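Local structure of plant cysteine oxidase 2 (Arabidopsis thaliana, 7CXZ) at residues A50-I55 with L181-P186. The protein uses iron and dioxygen to oxidise N-terminal cysteines of proteins such as the group VII ethylene response factors, preparing them for proteasomal degradation. Sequence-based numbering, arbitrary orientation.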
loop_
_atom_site.group_PDB
_atom_site.type_symbol
_atom_site.label_atom_id
_atom_site.label_comp_id
_atom_site.label_asym_id
_atom_site.label_seq_id
_atom_site.Cartn_x
_atom_site.Cartn_y
_atom_site.Cartn_z
ATOM N N ALA A 50 -6.580 16.119 -2.328
ATOM C CA ALA A 50 -6.575 17.091 -3.421
ATOM C C ALA A 50 -5.151 17.468 -3.841
ATOM O O ALA A 50 -4.875 17.622 -5.037
ATOM C CB ALA A 50 -7.339 18.334 -2.999
ATOM N N VAL A 51 -4.235 17.601 -2.879
ATOM C CA VAL A 51 -2.830 17.841 -3.229
ATOM C C VAL A 51 -2.284 16.691 -4.065
ATOM O O VAL A 51 -1.647 16.896 -5.095
ATOM C CB VAL A 51 -1.993 18.058 -1.962
ATOM C CG1 VAL A 51 -0.492 18.061 -2.313
ATOM C CG2 VAL A 51 -2.406 19.369 -1.314
ATOM N N LEU A 52 -2.531 15.460 -3.637
ATOM C CA LEU A 52 -2.054 14.303 -4.390
ATOM C C LEU A 52 -2.692 14.213 -5.767
ATOM O O LEU A 52 -2.044 13.802 -6.737
ATOM C CB LEU A 52 -2.348 13.020 -3.604
ATOM C CG LEU A 52 -1.393 12.773 -2.418
ATOM C CD1 LEU A 52 -2.005 11.744 -1.494
ATOM C CD2 LEU A 52 -0.074 12.300 -2.975
ATOM N N ASP A 53 -3.977 14.569 -5.875
ATOM C CA ASP A 53 -4.653 14.462 -7.161
ATOM C C ASP A 53 -4.143 15.448 -8.213
ATOM O O ASP A 53 -4.440 15.245 -9.396
ATOM C CB ASP A 53 -6.160 14.614 -6.946
ATOM C CG ASP A 53 -6.789 13.314 -6.482
ATOM O OD1 ASP A 53 -6.189 12.264 -6.739
ATOM O OD2 ASP A 53 -7.859 13.335 -5.852
ATOM N N GLU A 54 -3.363 16.462 -7.827
ATOM C CA GLU A 54 -2.716 17.335 -8.803
ATOM C C GLU A 54 -1.405 16.759 -9.335
ATOM O O GLU A 54 -0.852 17.299 -10.298
ATOM C CB GLU A 54 -2.410 18.706 -8.191
ATOM C CG GLU A 54 -3.636 19.500 -7.741
ATOM C CD GLU A 54 -4.515 19.859 -8.905
ATOM O OE1 GLU A 54 -5.669 19.351 -8.996
ATOM O OE2 GLU A 54 -4.033 20.631 -9.760
ATOM N N ILE A 55 -0.871 15.696 -8.734
ATOM C CA ILE A 55 0.499 15.292 -9.018
ATOM C C ILE A 55 0.538 14.331 -10.199
ATOM O O ILE A 55 -0.220 13.351 -10.249
ATOM C CB ILE A 55 1.133 14.664 -7.773
ATOM C CG1 ILE A 55 1.386 15.769 -6.753
ATOM C CG2 ILE A 55 2.424 13.954 -8.124
ATOM C CD1 ILE A 55 1.935 15.280 -5.430
ATOM N N LEU A 181 2.651 6.239 -5.951
ATOM C CA LEU A 181 3.010 7.191 -4.904
ATOM C C LEU A 181 2.129 6.899 -3.696
ATOM O O LEU A 181 0.898 6.916 -3.813
ATOM C CB LEU A 181 2.793 8.617 -5.392
ATOM C CG LEU A 181 3.020 9.746 -4.392
ATOM C CD1 LEU A 181 4.437 9.724 -3.822
ATOM C CD2 LEU A 181 2.748 11.097 -5.062
ATOM N N ASP A 182 2.749 6.584 -2.560
ATOM C CA ASP A 182 2.033 6.249 -1.331
ATOM C C ASP A 182 2.400 7.247 -0.243
ATOM O O ASP A 182 3.578 7.596 -0.080
ATOM C CB ASP A 182 2.383 4.836 -0.823
ATOM C CG ASP A 182 1.658 3.722 -1.581
ATOM O OD1 ASP A 182 0.505 3.908 -2.038
ATOM O OD2 ASP A 182 2.257 2.632 -1.707
ATOM N N VAL A 183 1.392 7.686 0.501
ATOM C CA VAL A 183 1.564 8.416 1.758
ATOM C C VAL A 183 0.957 7.546 2.848
ATOM O O VAL A 183 -0.242 7.236 2.806
ATOM C CB VAL A 183 0.898 9.795 1.721
ATOM C CG1 VAL A 183 1.069 10.487 3.071
ATOM C CG2 VAL A 183 1.474 10.639 0.571
ATOM N N ILE A 184 1.781 7.162 3.815
ATOM C CA ILE A 184 1.463 6.109 4.779
ATOM C C ILE A 184 1.502 6.727 6.161
ATOM O O ILE A 184 2.564 7.189 6.599
ATOM C CB ILE A 184 2.484 4.964 4.674
ATOM C CG1 ILE A 184 2.551 4.434 3.233
ATOM C CG2 ILE A 184 2.177 3.870 5.646
ATOM C CD1 ILE A 184 3.949 4.000 2.809
ATOM N N GLY A 185 0.364 6.742 6.852
ATOM C CA GLY A 185 0.321 7.346 8.164
ATOM C C GLY A 185 -0.332 6.497 9.236
ATOM O O GLY A 185 -1.535 6.229 9.194
ATOM N N PRO A 186 0.437 6.075 10.241
ATOM C CA PRO A 186 1.893 6.134 10.340
ATOM C C PRO A 186 2.528 4.978 9.598
ATOM O O PRO A 186 1.807 4.095 9.103
ATOM C CB PRO A 186 2.133 6.002 11.853
ATOM C CG PRO A 186 1.063 5.080 12.296
ATOM C CD PRO A 186 -0.157 5.407 11.411
#
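L52, near the end of helix 42-53, pushes its CD2 methyl between the side chains of L181 and V183, two apart on strand 178-185. CD2 lies against CD2 of L181 at 3.7 Å, the closest approach of the interface, and more loosely against V183, 4.2 Å from its CG2. CD1 of L52 sits beside the same V183 methyl, also at 4.2 Å from CG2, but does not reach L181. Both strand residues face the helix; the intervening D182 turns the other way and hydrogen-bonds through OD1 to S116 OG. In L181, CG anti to the backbone N (chi1 176°) directs the isobutyl group toward the helix. The CD2 methyl of L181 also meets I55, whose CG2 is 4.2 Å away and whose CD1 is nearly as close, so L181 CD2 is shared by L52 and I55. I55 N is hydrogen-bonded to L52 O, which brings I55 round to the same apolar face. No hydrogen bond links the two segments, and the four touching residues are all buried. The side chain of V183 is about 11 Å from the bound iron, so the contact is not part of the metal site. Strand 178-185 runs between strands 92-98 and 113-120 in one sheet of the cupin fold; F115 also packs on L52, and helix 18-30 joins the layer through L23 on L52 and C27 on V183.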